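Local atomic coordinates of AB hydrolase-1 domain-containing protein (Thermoplasma acidophilum DSM 1728, PDB entry 3BDI), a protein that is uncharacterised but probably acts as a serine-type hydrolase of the alpha/beta hydrolase superfamily. Residues Glu6-Val11 / Arg15-Lys20; Leu32-Ser37 / Pro65-Ser70; Tyr36-Met41 / Val188-Pro193; Asn58-Asp63 / Arg91-Ala96; Gly106-Gly111 / Ser184-Tyr189. One frame throughout, in Å; residues are numbered along the deposited sequence.

Contact 1: residues Glu6-Val11 / Arg15-Lys20; sequences EEFIDV and RVFQRK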
# COMPACT_ATOMS: atom_id res chain seq x y z
N GLU A 6 -6.33 -6.38 16.25
CA GLU A 6 -5.00 -6.93 15.91
C GLU A 6 -5.13 -8.44 16.06
O GLU A 6 -5.62 -8.93 17.09
CB GLU A 6 -3.93 -6.35 16.80
CG GLU A 6 -3.80 -4.85 16.69
CD GLU A 6 -2.78 -4.25 17.62
OE1 GLU A 6 -2.83 -4.56 18.83
OE2 GLU A 6 -1.94 -3.45 17.19
N GLU A 7 -4.78 -9.20 15.04
CA GLU A 7 -5.09 -10.62 15.02
C GLU A 7 -4.21 -11.32 14.00
O GLU A 7 -3.53 -10.69 13.18
CB GLU A 7 -6.55 -10.84 14.62
CG GLU A 7 -6.88 -10.38 13.22
CD GLU A 7 -8.37 -10.41 12.86
OE1 GLU A 7 -9.22 -10.51 13.77
OE2 GLU A 7 -8.68 -10.28 11.65
N PHE A 8 -4.23 -12.64 14.02
CA PHE A 8 -3.55 -13.44 13.04
C PHE A 8 -4.59 -14.12 12.16
O PHE A 8 -5.63 -14.58 12.65
CB PHE A 8 -2.62 -14.45 13.68
CG PHE A 8 -1.49 -13.82 14.42
CD1 PHE A 8 -1.63 -13.41 15.75
CD2 PHE A 8 -0.28 -13.63 13.81
CE1 PHE A 8 -0.58 -12.77 16.37
CE2 PHE A 8 0.76 -13.03 14.46
CZ PHE A 8 0.59 -12.62 15.75
N ILE A 9 -4.34 -14.09 10.86
CA ILE A 9 -5.21 -14.68 9.81
C ILE A 9 -4.38 -15.75 9.07
O ILE A 9 -3.14 -15.62 8.94
CB ILE A 9 -5.77 -13.57 8.84
CG1 ILE A 9 -6.90 -14.12 7.96
CG2 ILE A 9 -4.65 -12.88 8.04
CD1 ILE A 9 -7.74 -13.06 7.34
N ASP A 10 -5.02 -16.83 8.63
CA ASP A 10 -4.39 -17.76 7.74
C ASP A 10 -4.60 -17.32 6.33
O ASP A 10 -5.76 -17.16 5.89
CB ASP A 10 -4.96 -19.16 7.88
CG ASP A 10 -4.23 -20.17 6.96
OD1 ASP A 10 -3.06 -20.47 7.26
OD2 ASP A 10 -4.80 -20.60 5.98
N VAL A 11 -3.51 -17.14 5.59
CA VAL A 11 -3.54 -16.86 4.17
C VAL A 11 -2.90 -18.06 3.47
O VAL A 11 -1.68 -18.20 3.36
CB VAL A 11 -2.86 -15.51 3.80
CG1 VAL A 11 -3.05 -15.23 2.30
CG2 VAL A 11 -3.45 -14.38 4.67
N ARG A 15 0.70 -17.93 8.38
CA ARG A 15 0.15 -17.19 9.50
C ARG A 15 0.54 -15.71 9.48
O ARG A 15 1.68 -15.35 9.79
CB ARG A 15 0.57 -17.86 10.81
CG ARG A 15 -0.07 -17.32 12.08
CD ARG A 15 0.48 -18.01 13.26
NE ARG A 15 -0.12 -17.65 14.54
CZ ARG A 15 0.43 -16.83 15.43
NH1 ARG A 15 1.55 -16.20 15.21
NH2 ARG A 15 -0.22 -16.64 16.58
N VAL A 16 -0.40 -14.87 9.10
CA VAL A 16 -0.19 -13.46 8.84
C VAL A 16 -0.75 -12.64 9.99
O VAL A 16 -1.91 -12.81 10.36
CB VAL A 16 -0.90 -13.07 7.52
CG1 VAL A 16 -0.83 -11.58 7.27
CG2 VAL A 16 -0.24 -13.83 6.39
N PHE A 17 0.07 -11.75 10.55
CA PHE A 17 -0.41 -10.75 11.49
C PHE A 17 -1.05 -9.61 10.72
O PHE A 17 -0.52 -9.14 9.72
CB PHE A 17 0.74 -10.18 12.31
CG PHE A 17 0.33 -9.08 13.25
CD1 PHE A 17 -0.42 -9.37 14.36
CD2 PHE A 17 0.72 -7.75 13.05
CE1 PHE A 17 -0.84 -8.39 15.21
CE2 PHE A 17 0.34 -6.74 13.90
CZ PHE A 17 -0.44 -7.08 15.02
N GLN A 18 -2.21 -9.16 11.19
CA GLN A 18 -2.81 -7.95 10.64
C GLN A 18 -3.47 -7.09 11.66
O GLN A 18 -3.88 -7.54 12.73
CB GLN A 18 -3.84 -8.29 9.52
CG GLN A 18 -5.13 -8.93 10.03
CD GLN A 18 -6.15 -9.17 8.91
OE1 GLN A 18 -5.87 -8.92 7.74
NE2 GLN A 18 -7.32 -9.72 9.24
N ARG A 19 -3.59 -5.83 11.30
CA ARG A 19 -4.34 -4.81 12.04
C ARG A 19 -5.45 -4.30 11.16
O ARG A 19 -5.24 -4.06 9.98
CB ARG A 19 -3.41 -3.67 12.42
CG ARG A 19 -2.08 -4.14 12.99
CD ARG A 19 -1.19 -2.99 13.33
NE ARG A 19 -1.58 -2.34 14.59
CZ ARG A 19 -1.32 -1.06 14.87
NH1 ARG A 19 -0.80 -0.26 13.95
NH2 ARG A 19 -1.67 -0.58 16.06
N LYS A 20 -6.66 -4.14 11.73
CA LYS A 20 -7.77 -3.69 10.89
C LYS A 20 -8.74 -2.85 11.68
O LYS A 20 -8.85 -3.03 12.86
CB LYS A 20 -8.50 -4.87 10.24
CG LYS A 20 -9.25 -5.73 11.21
CD LYS A 20 -9.83 -6.96 10.54
CE LYS A 20 -10.73 -7.75 11.48
NZ LYS A 20 -11.13 -9.10 10.95

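Contact 2: residues Leu32-Ser37 / Pro65-Ser70; sequences LFHGYS and PGFGRS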
# COMPACT_ATOMS: atom_id res chain seq x y z
N LEU A 32 -3.07 -1.54 3.36
CA LEU A 32 -1.80 -0.86 3.51
C LEU A 32 -0.67 -1.86 3.60
O LEU A 32 -0.73 -2.76 4.42
CB LEU A 32 -1.77 -0.01 4.77
CG LEU A 32 -3.01 0.79 5.14
CD1 LEU A 32 -2.81 1.57 6.44
CD2 LEU A 32 -3.47 1.72 4.07
N PHE A 33 0.37 -1.66 2.79
CA PHE A 33 1.52 -2.60 2.67
C PHE A 33 2.81 -1.85 2.93
O PHE A 33 3.15 -0.90 2.25
CB PHE A 33 1.48 -3.33 1.32
CG PHE A 33 0.19 -4.05 1.09
CD1 PHE A 33 -0.02 -5.29 1.63
CD2 PHE A 33 -0.85 -3.43 0.42
CE1 PHE A 33 -1.25 -5.93 1.48
CE2 PHE A 33 -2.05 -4.06 0.29
CZ PHE A 33 -2.25 -5.30 0.80
N HIS A 34 3.53 -2.30 3.96
CA HIS A 34 4.69 -1.62 4.49
C HIS A 34 5.97 -1.82 3.64
O HIS A 34 6.10 -2.71 2.80
CB HIS A 34 4.90 -2.06 5.94
CG HIS A 34 5.22 -3.50 6.08
ND1 HIS A 34 6.47 -4.01 5.77
CD2 HIS A 34 4.45 -4.53 6.46
CE1 HIS A 34 6.42 -5.32 5.94
NE2 HIS A 34 5.21 -5.67 6.36
N GLY A 35 6.96 -0.99 3.97
CA GLY A 35 8.31 -1.08 3.43
C GLY A 35 9.17 -2.07 4.16
O GLY A 35 8.79 -2.60 5.22
N TYR A 36 10.33 -2.33 3.60
CA TYR A 36 11.28 -3.31 4.11
C TYR A 36 11.60 -3.08 5.61
O TYR A 36 11.77 -4.05 6.37
CB TYR A 36 12.58 -3.27 3.29
CG TYR A 36 13.61 -4.28 3.69
CD1 TYR A 36 13.58 -5.54 3.15
CD2 TYR A 36 14.58 -3.96 4.61
CE1 TYR A 36 14.55 -6.50 3.54
CE2 TYR A 36 15.54 -4.87 4.98
CZ TYR A 36 15.51 -6.12 4.44
OH TYR A 36 16.52 -7.00 4.86
N SER A 37 11.69 -1.81 6.03
CA SER A 37 12.22 -1.45 7.32
C SER A 37 11.17 -1.28 8.38
O SER A 37 11.53 -1.04 9.54
CB SER A 37 13.05 -0.17 7.23
OG SER A 37 14.17 -0.36 6.37
N PRO A 65 4.53 -11.60 4.80
CA PRO A 65 5.24 -12.83 5.20
C PRO A 65 6.75 -12.68 5.25
O PRO A 65 7.34 -12.19 4.31
CB PRO A 65 4.77 -13.86 4.15
CG PRO A 65 3.36 -13.38 3.82
CD PRO A 65 3.45 -11.89 3.81
N GLY A 66 7.36 -13.11 6.35
CA GLY A 66 8.77 -12.94 6.53
C GLY A 66 9.18 -11.67 7.23
O GLY A 66 10.38 -11.53 7.55
N PHE A 67 8.23 -10.80 7.55
CA PHE A 67 8.49 -9.49 8.15
C PHE A 67 7.62 -9.36 9.40
O PHE A 67 6.58 -10.01 9.53
CB PHE A 67 8.12 -8.35 7.18
CG PHE A 67 9.04 -8.27 6.01
CD1 PHE A 67 8.90 -9.13 4.91
CD2 PHE A 67 10.08 -7.36 6.00
CE1 PHE A 67 9.74 -9.04 3.85
CE2 PHE A 67 10.92 -7.29 4.92
CZ PHE A 67 10.78 -8.16 3.88
N GLY A 68 7.98 -8.47 10.30
CA GLY A 68 7.18 -8.16 11.48
C GLY A 68 6.84 -9.41 12.26
O GLY A 68 7.72 -10.15 12.66
N ARG A 69 5.54 -9.61 12.46
CA ARG A 69 5.00 -10.73 13.26
C ARG A 69 4.49 -11.89 12.39
O ARG A 69 3.99 -12.86 12.92
CB ARG A 69 3.84 -10.23 14.13
CG ARG A 69 4.32 -9.34 15.25
CD ARG A 69 3.10 -8.64 15.88
NE ARG A 69 3.40 -8.24 17.24
CZ ARG A 69 3.97 -7.09 17.59
NH1 ARG A 69 4.39 -6.22 16.69
NH2 ARG A 69 4.24 -6.89 18.88
N SER A 70 4.68 -11.82 11.07
CA SER A 70 4.14 -12.83 10.16
C SER A 70 5.15 -13.95 9.92
O SER A 70 6.36 -13.73 9.83
CB SER A 70 3.73 -12.20 8.83
OG SER A 70 2.58 -11.39 9.03

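Contact 3: residues Tyr36-Met41 / Val188-Pro193; sequences YSFTSM and VYIEKP. Unlike the reference sequence in segment 188-193: Glu191 (reference Lys).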
# COMPACT_ATOMS: atom_id res chain seq x y z
N TYR A 36 10.33 -2.33 3.60
CA TYR A 36 11.28 -3.31 4.11
C TYR A 36 11.60 -3.08 5.61
O TYR A 36 11.77 -4.05 6.37
CB TYR A 36 12.58 -3.27 3.29
CG TYR A 36 13.61 -4.28 3.69
CD1 TYR A 36 13.58 -5.54 3.15
CD2 TYR A 36 14.58 -3.96 4.61
CE1 TYR A 36 14.55 -6.50 3.54
CE2 TYR A 36 15.54 -4.87 4.98
CZ TYR A 36 15.51 -6.12 4.44
OH TYR A 36 16.52 -7.00 4.86
N SER A 37 11.69 -1.81 6.03
CA SER A 37 12.22 -1.45 7.32
C SER A 37 11.17 -1.28 8.38
O SER A 37 11.53 -1.04 9.54
CB SER A 37 13.05 -0.17 7.23
OG SER A 37 14.17 -0.36 6.37
N PHE A 38 9.88 -1.39 8.01
CA PHE A 38 8.78 -1.08 8.94
C PHE A 38 7.76 -2.21 8.92
O PHE A 38 7.95 -3.24 8.26
CB PHE A 38 8.14 0.25 8.54
CG PHE A 38 9.16 1.39 8.52
CD1 PHE A 38 9.69 1.84 9.73
CD2 PHE A 38 9.64 1.93 7.33
CE1 PHE A 38 10.68 2.81 9.75
CE2 PHE A 38 10.63 2.92 7.36
CZ PHE A 38 11.14 3.34 8.57
N THR A 39 6.74 -2.08 9.76
CA THR A 39 5.68 -3.07 9.82
C THR A 39 4.34 -2.40 9.88
O THR A 39 4.23 -1.16 9.84
CB THR A 39 5.84 -4.03 11.05
OG1 THR A 39 5.45 -3.41 12.29
CG2 THR A 39 7.25 -4.57 11.17
N SER A 40 3.27 -3.20 10.05
CA SER A 40 1.93 -2.65 10.21
C SER A 40 1.78 -1.80 11.47
O SER A 40 0.84 -0.98 11.53
CB SER A 40 0.89 -3.76 10.21
OG SER A 40 1.07 -4.58 11.34
N MSE A 41 2.68 -1.95 12.44
CA MSE A 41 2.66 -1.09 13.64
C MSE A 41 2.99 0.36 13.31
O MSE A 41 2.52 1.28 13.99
CB MSE A 41 3.60 -1.61 14.72
CG MSE A 41 3.31 -3.01 15.18
SE MSE A 41 1.59 -3.20 16.06
CE MSE A 41 1.94 -2.04 17.54
N VAL A 188 7.54 8.88 4.31
CA VAL A 188 6.87 10.13 4.44
C VAL A 188 5.83 10.11 5.55
O VAL A 188 5.59 11.12 6.24
CB VAL A 188 6.19 10.55 3.07
CG1 VAL A 188 5.56 11.92 3.19
CG2 VAL A 188 7.23 10.53 1.91
N TYR A 189 5.16 8.96 5.67
CA TYR A 189 4.12 8.71 6.66
C TYR A 189 4.67 8.64 8.10
O TYR A 189 3.91 8.59 9.05
CB TYR A 189 3.33 7.41 6.30
CG TYR A 189 4.29 6.30 6.00
CD1 TYR A 189 4.78 5.48 7.01
CD2 TYR A 189 4.82 6.15 4.74
CE1 TYR A 189 5.76 4.53 6.74
CE2 TYR A 189 5.79 5.22 4.47
CZ TYR A 189 6.27 4.40 5.46
OH TYR A 189 7.29 3.48 5.30
N ILE A 190 5.99 8.64 8.25
CA ILE A 190 6.64 8.74 9.57
C ILE A 190 7.20 10.14 9.79
O ILE A 190 7.06 10.72 10.86
CB ILE A 190 7.76 7.70 9.72
CG1 ILE A 190 7.14 6.29 9.84
CG2 ILE A 190 8.60 7.97 10.97
CD1 ILE A 190 8.15 5.12 9.78
N GLU A 191 7.85 10.72 8.77
CA GLU A 191 8.54 11.97 8.99
C GLU A 191 7.65 13.20 8.85
O GLU A 191 7.90 14.20 9.49
CB GLU A 191 9.70 12.10 8.00
CG GLU A 191 10.75 11.04 8.18
CD GLU A 191 11.93 11.13 7.23
OE1 GLU A 191 12.24 12.26 6.77
OE2 GLU A 191 12.58 10.08 7.00
N LYS A 192 6.63 13.15 8.00
CA LYS A 192 5.66 14.25 7.80
C LYS A 192 4.24 13.66 7.85
O LYS A 192 3.48 13.71 6.88
CB LYS A 192 5.92 15.01 6.49
CG LYS A 192 7.16 15.88 6.55
CD LYS A 192 6.91 17.13 7.39
CE LYS A 192 8.14 17.96 7.57
NZ LYS A 192 7.94 18.97 8.71
N PRO A 193 3.87 13.09 9.00
CA PRO A 193 2.62 12.38 9.06
C PRO A 193 1.38 13.23 8.81
O PRO A 193 0.42 12.75 8.18
CB PRO A 193 2.61 11.80 10.48
CG PRO A 193 3.56 12.59 11.24
CD PRO A 193 4.60 13.02 10.28

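Contact 4: residues Asn58-Asp63 / Arg91-Ala96; sequences NVYAPD and RDYLKA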
# COMPACT_ATOMS: atom_id res chain seq x y z
N ASN A 58 -13.01 0.79 5.17
CA ASN A 58 -12.51 -0.32 5.99
C ASN A 58 -11.01 -0.39 5.73
O ASN A 58 -10.58 -0.38 4.59
CB ASN A 58 -13.21 -1.62 5.60
CG ASN A 58 -14.58 -1.72 6.21
OD1 ASN A 58 -14.90 -1.03 7.17
ND2 ASN A 58 -15.36 -2.66 5.71
N VAL A 59 -10.24 -0.48 6.81
CA VAL A 59 -8.77 -0.41 6.74
C VAL A 59 -8.12 -1.72 7.21
O VAL A 59 -8.40 -2.20 8.29
CB VAL A 59 -8.22 0.75 7.57
CG1 VAL A 59 -6.72 0.94 7.33
CG2 VAL A 59 -8.99 2.05 7.27
N TYR A 60 -7.23 -2.23 6.37
CA TYR A 60 -6.53 -3.50 6.65
C TYR A 60 -5.03 -3.28 6.48
O TYR A 60 -4.63 -2.62 5.53
CB TYR A 60 -6.94 -4.57 5.64
CG TYR A 60 -8.42 -4.86 5.62
CD1 TYR A 60 -9.29 -4.12 4.84
CD2 TYR A 60 -8.94 -5.85 6.41
CE1 TYR A 60 -10.66 -4.39 4.84
CE2 TYR A 60 -10.32 -6.14 6.39
CZ TYR A 60 -11.15 -5.38 5.61
OH TYR A 60 -12.53 -5.64 5.60
N ALA A 61 -4.21 -3.82 7.38
CA ALA A 61 -2.75 -3.68 7.22
C ALA A 61 -2.05 -4.93 7.76
O ALA A 61 -2.04 -5.13 8.98
CB ALA A 61 -2.25 -2.46 7.99
N PRO A 62 -1.50 -5.79 6.90
CA PRO A 62 -0.73 -6.96 7.36
C PRO A 62 0.76 -6.70 7.46
O PRO A 62 1.29 -5.78 6.83
CB PRO A 62 -0.98 -7.96 6.25
CG PRO A 62 -1.07 -7.12 5.02
CD PRO A 62 -1.63 -5.76 5.43
N ASP A 63 1.43 -7.55 8.24
CA ASP A 63 2.89 -7.71 8.13
C ASP A 63 3.12 -8.69 6.98
O ASP A 63 2.49 -9.77 6.94
CB ASP A 63 3.52 -8.21 9.40
CG ASP A 63 3.49 -7.19 10.52
OD1 ASP A 63 3.13 -6.02 10.29
OD2 ASP A 63 3.83 -7.59 11.66
N ARG A 91 -3.72 -10.33 -3.51
CA ARG A 91 -5.00 -10.92 -3.96
C ARG A 91 -5.56 -11.88 -2.92
O ARG A 91 -6.73 -11.80 -2.54
CB ARG A 91 -4.79 -11.64 -5.27
CG ARG A 91 -6.08 -12.20 -5.84
CD ARG A 91 -5.79 -12.99 -7.07
NE ARG A 91 -5.51 -14.40 -6.78
CZ ARG A 91 -4.31 -14.95 -6.66
NH1 ARG A 91 -3.19 -14.23 -6.73
NH2 ARG A 91 -4.22 -16.24 -6.45
N ASP A 92 -4.72 -12.80 -2.47
CA ASP A 92 -5.15 -13.85 -1.52
C ASP A 92 -5.51 -13.30 -0.16
O ASP A 92 -6.38 -13.81 0.53
CB ASP A 92 -4.06 -14.92 -1.41
CG ASP A 92 -3.90 -15.77 -2.68
OD1 ASP A 92 -4.71 -15.59 -3.62
OD2 ASP A 92 -2.92 -16.54 -2.79
N TYR A 93 -4.77 -12.26 0.26
CA TYR A 93 -4.99 -11.57 1.53
C TYR A 93 -6.33 -10.83 1.54
O TYR A 93 -7.08 -10.94 2.49
CB TYR A 93 -3.83 -10.58 1.77
CG TYR A 93 -4.03 -9.69 2.96
CD1 TYR A 93 -3.96 -10.17 4.25
CD2 TYR A 93 -4.38 -8.34 2.77
CE1 TYR A 93 -4.15 -9.33 5.30
CE2 TYR A 93 -4.55 -7.49 3.81
CZ TYR A 93 -4.48 -7.99 5.11
OH TYR A 93 -4.68 -7.16 6.19
N LEU A 94 -6.64 -10.14 0.44
CA LEU A 94 -7.94 -9.52 0.35
C LEU A 94 -9.05 -10.58 0.37
O LEU A 94 -10.02 -10.44 1.12
CB LEU A 94 -8.01 -8.65 -0.90
CG LEU A 94 -7.15 -7.38 -0.93
CD1 LEU A 94 -7.28 -6.71 -2.29
CD2 LEU A 94 -7.55 -6.42 0.20
N LYS A 95 -8.87 -11.67 -0.37
CA LYS A 95 -9.86 -12.76 -0.41
C LYS A 95 -10.05 -13.36 0.97
O LYS A 95 -11.17 -13.64 1.39
CB LYS A 95 -9.43 -13.85 -1.39
CG LYS A 95 -10.39 -15.03 -1.52
CD LYS A 95 -9.96 -16.01 -2.61
N ALA A 96 -8.96 -13.55 1.72
CA ALA A 96 -9.08 -14.12 3.06
C ALA A 96 -9.91 -13.27 4.00
O ALA A 96 -10.52 -13.78 4.92
CB ALA A 96 -7.68 -14.38 3.66

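Contact 5: residues Gly106-Gly111 / Ser184-Tyr189; sequences GASMGG and SGHPVY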
# COMPACT_ATOMS: atom_id res chain seq x y z
N GLY A 106 0.93 1.25 -0.84
CA GLY A 106 2.19 0.62 -0.50
C GLY A 106 3.30 1.64 -0.37
O GLY A 106 3.42 2.57 -1.19
N ALA A 107 4.17 1.42 0.63
CA ALA A 107 5.35 2.22 0.81
C ALA A 107 6.58 1.43 0.39
O ALA A 107 6.80 0.32 0.82
CB ALA A 107 5.49 2.63 2.25
N SER A 108 7.42 2.02 -0.49
CA SER A 108 8.76 1.49 -0.79
C SER A 108 8.59 0.09 -1.43
O SER A 108 7.91 -0.01 -2.47
CB SER A 108 9.67 1.59 0.41
OG SER A 108 11.03 1.40 0.05
N MSE A 109 9.18 -0.95 -0.85
CA MSE A 109 8.94 -2.31 -1.29
C MSE A 109 7.43 -2.51 -1.55
O MSE A 109 7.04 -3.04 -2.57
CB MSE A 109 9.45 -3.27 -0.20
CG MSE A 109 9.11 -4.72 -0.44
SE MSE A 109 9.69 -5.84 1.06
CE MSE A 109 8.39 -5.44 2.44
N GLY A 110 6.60 -2.13 -0.57
CA GLY A 110 5.16 -2.29 -0.62
C GLY A 110 4.53 -1.55 -1.79
O GLY A 110 3.50 -1.96 -2.33
N GLY A 111 5.12 -0.42 -2.14
CA GLY A 111 4.66 0.33 -3.33
C GLY A 111 4.91 -0.47 -4.60
O GLY A 111 4.05 -0.48 -5.50
N SER A 184 10.69 15.88 4.05
CA SER A 184 10.67 14.44 4.33
C SER A 184 11.65 13.70 3.45
O SER A 184 11.80 14.01 2.28
CB SER A 184 9.28 13.88 4.06
OG SER A 184 9.27 12.46 4.24
N GLY A 185 12.32 12.70 4.00
CA GLY A 185 13.01 11.66 3.20
C GLY A 185 12.05 10.55 2.78
O GLY A 185 10.85 10.78 2.60
N HIS A 186 12.56 9.34 2.66
CA HIS A 186 11.86 8.26 2.03
C HIS A 186 10.52 7.86 2.73
O HIS A 186 9.52 7.80 1.97
CB HIS A 186 12.88 7.14 1.78
CG HIS A 186 12.37 5.95 1.04
ND1 HIS A 186 11.93 6.00 -0.27
CD2 HIS A 186 12.30 4.65 1.41
CE1 HIS A 186 11.54 4.78 -0.64
NE2 HIS A 186 11.78 3.95 0.36
N PRO A 187 10.43 7.61 4.08
CA PRO A 187 9.18 7.23 4.84
C PRO A 187 8.28 8.43 5.28
O PRO A 187 8.27 8.92 6.43
CB PRO A 187 9.72 6.53 6.08
CG PRO A 187 10.97 7.07 6.27
CD PRO A 187 11.58 7.52 4.98
N VAL A 188 7.54 8.88 4.31
CA VAL A 188 6.87 10.13 4.44
C VAL A 188 5.83 10.11 5.55
O VAL A 188 5.59 11.12 6.24
CB VAL A 188 6.19 10.55 3.07
CG1 VAL A 188 5.56 11.92 3.19
CG2 VAL A 188 7.23 10.53 1.91
N TYR A 189 5.16 8.96 5.67
CA TYR A 189 4.12 8.71 6.66
C TYR A 189 4.67 8.64 8.10
O TYR A 189 3.91 8.59 9.05
CB TYR A 189 3.33 7.41 6.30
CG TYR A 189 4.29 6.30 6.00
CD1 TYR A 189 4.78 5.48 7.01
CD2 TYR A 189 4.82 6.15 4.74
CE1 TYR A 189 5.76 4.53 6.74
CE2 TYR A 189 5.79 5.22 4.47
CZ TYR A 189 6.27 4.40 5.46
OH TYR A 189 7.29 3.48 5.30

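Contact 1: residues Glu6-Val11 / Arg15-Lys20
Phe8 and Phe17 meet on one face of the antiparallel beta hairpin that strands 5-11 and 14-21 form at the edge of the alpha/beta hydrolase sheet. They are a non-hydrogen-bonded pair, with Phe8 CE2 3.6 Å from Phe17 CB and the ring planes inclined at 55°. Phe17 CD1 lies over one face of the Phe8 ring; the opposite face carries the guanidinium of Arg15, a flat cation-pi stack with planes 14° apart and Arg15 CZ 3.7 Å from the ring centroid. An extended Arg15 chain, CG anti to the backbone N (chi1 -172°), brings the group over the ring. On the other face of the hairpin, turned to helix 83-96, Ile9 CG2 packs on Val16 CB, and Val11 CG2 lies 3.7 Å from Val16 CG2. Paired backbone bonds tie Glu7 to Gln18 and Ile9 to Val16. Toward the polar end, Glu6 OE2 takes Arg19 NE at 2.8 Å through its anti lone pair; Arg19 NH1 bridges to Asp44. Gln18 OE1 bonds Tyr93 OH, and its NE2 reaches Asn97. Glu7 OE2 is gripped twice: Gln18 NE2 approaches at 2.8 Å on the anti lone pair, and Lys20 NZ at 2.8 Å on the syn side, out of the carboxylate plane.

Contact 2: residues Leu32-Ser37 / Pro65-Ser70
Phe67 packs against two aromatic side chains of the loop that follows strand 28-33. Its ring presents an edge to the face of Tyr36, an offset edge-to-face pair with planes at 79° and centroids 5.6 Å apart; the touching atoms are Phe67 CE2 and Tyr36 CD1, at 3.6 Å. On the His34 side the imidazole offers its own edge: His34 CE1 lies 3.7 Å from Phe67 CB, and the two rings are inclined obliquely at 59°. The three residues form an aromatic cluster between the loop after strand 28-33 and the loop after strand 57-62, at the C-terminal ends of the strands, where an alpha/beta hydrolase carries its active site. Replacing Phe67 by an alanine would probably strip the Tyr36 ring of its edge-on partner and leave a gap where the Phe67 ring stood, between Tyr36 and Met109, with the CB contact to His34 all that remained. Both nitrogens of the imidazole are engaged, which fixes its rotation. His34 ND1 donates to Gly35 O at 2.8 Å, nearly straight at 170° but from above the carbonyl plane, while NE2 pairs with the backbone N of Tyr64. Met109 touches His34 and Phe67 from helix 109-120. A type II' turn from Phe67 to Ser70 folds the second loop back, closed by Ser70 N to Phe67 O at 3.0 Å, with glycine at positive phi in its second position.

Contact 3: residues Tyr36-Met41 / Val188-Pro193
Phe38 reaches from the loop after strand 28-33 to the short helix 188-191, joining that loop to the helix on the C-terminal side of the alpha/beta hydrolase sheet. Before it, Ser37 CB lies over the ring face turned from Ile190. Phe38 itself carries the contact: its CG stands anti to the carbonyl carbon (chi1 -57°), and the ring receives the Ile190 methyl over its other face. This is a CH-pi contact, with Ile190 CD1 3.6 Å from the ring centroid and 19° off the normal. A serine in place of Phe38 would probably leave Ile190 CD1 without its aromatic platform and open a gap beside the Tyr189 hydroxyl. Farther along, Thr39 OG1 accepts Met41 N at 3.1 Å, an ST turn that bends the chain, and Ser40 OG bonds Asp63 OD1. Across the contact, Tyr189 also meets Trp43, its ring inclined to the indole. The Tyr189 hydroxyl comes obliquely to the Phe38 ring, with Tyr189 OH 3.5 Å from Phe38 CD2.

Contact 4: residues Asn58-Asp63 / Arg91-Ala96
A chi1 of 173° swings the Tyr93 ring out of helix 83-96 on the side of its carbonyl carbon, which drives the phenol straight at strand 57-62 and lodges its hydroxyl between Tyr60 and Pro62. Tyr60 starts toward the helix, but its ring turns off along the strand (chi1 -59°), and what it offers to Tyr93 is CB, 3.5 Å from Tyr93 OH. Pro62 lies over one face of the Tyr93 ring in a CH-pi contact: Pro62 CG stands 3.8 Å from the ring centroid, 21° off the normal, and is displaced toward the phenol end, 3.5 Å from Tyr93 CZ. Pro62 CB and CD flank it, CB near CE1 and CD 3.4 Å from Tyr93 OH. This is the packing of a helix on a sheet in the alpha/beta hydrolase fold; the axes of 58-62 and 91-96 come within 10.7 Å, with a single tyrosine spanning much of that distance. All the touching residues are buried, and the hydroxyl has its polar partner in Gln18, which ties the helix to the hairpin. The carbonyl oxygen of Tyr93 is in turn bonded by Asn97 ND2 just beyond the helix. Pro62 also touches Val16 and Phe33 of the strands flanking its own.

Contact 5: residues Gly106-Gly111 / Ser184-Tyr189
The His186 imidazole meets Ser108 at its edge, with Ser108 OG near the ring plane, while the Tyr189 ring has the backbone carbon of Pro187 over one face and meets Ala107 obliquely. Gly106, Ser108 and Gly110 fit the GxSxG nucleophile elbow of alpha/beta hydrolases, and Ser108, His186 and Asp158 have the geometry of a catalytic triad, consistent with a serine hydrolase. Ser108 sits at the strained turn between strand 102-107 and helix 109-120, at positive phi (63°). Its OG, anti to the backbone N (chi1 -166°), faces the histidine. The other ring nitrogen, ND1, bonds Asp158 OD2, so both ring nitrogens are held and the ring is fixed in its rotation. A CB on Gly106 would clash with Gly110 O, and one on Gly110 would be crowded by Ala107 O. Beside the elbow, Ala107 CB rests 3.4 Å from Tyr189 CE2. Ser108 OG and His186 NE2 share a hydrogen bond of 2.7 Å.

Contact 5 holds the serine and histidine of the probable catalytic triad, and the other contacts lie at increasing distance from it. Contact 3 lies closest, with centres 7 Å apart; the two share Val188 and Tyr189, and Glu191 OE1 bonds Gly185 N at 2.8 Å. Contact 2, 13 Å from contact 5, shares Tyr36 and Ser37 with contact 3 and joins the elbow through Phe33 O to Ala107 N at 3.0 Å. Contacts 1 and 4, 8 Å apart, form the remote end of the sheet, about 22 and 19 Å from contact 5 between centres. Asp63 connects that end to contact 2: Asp63 O meets Ser70 OG at 2.7 Å, and Arg69 N meets Asp63 OD2 at 2.8 Å.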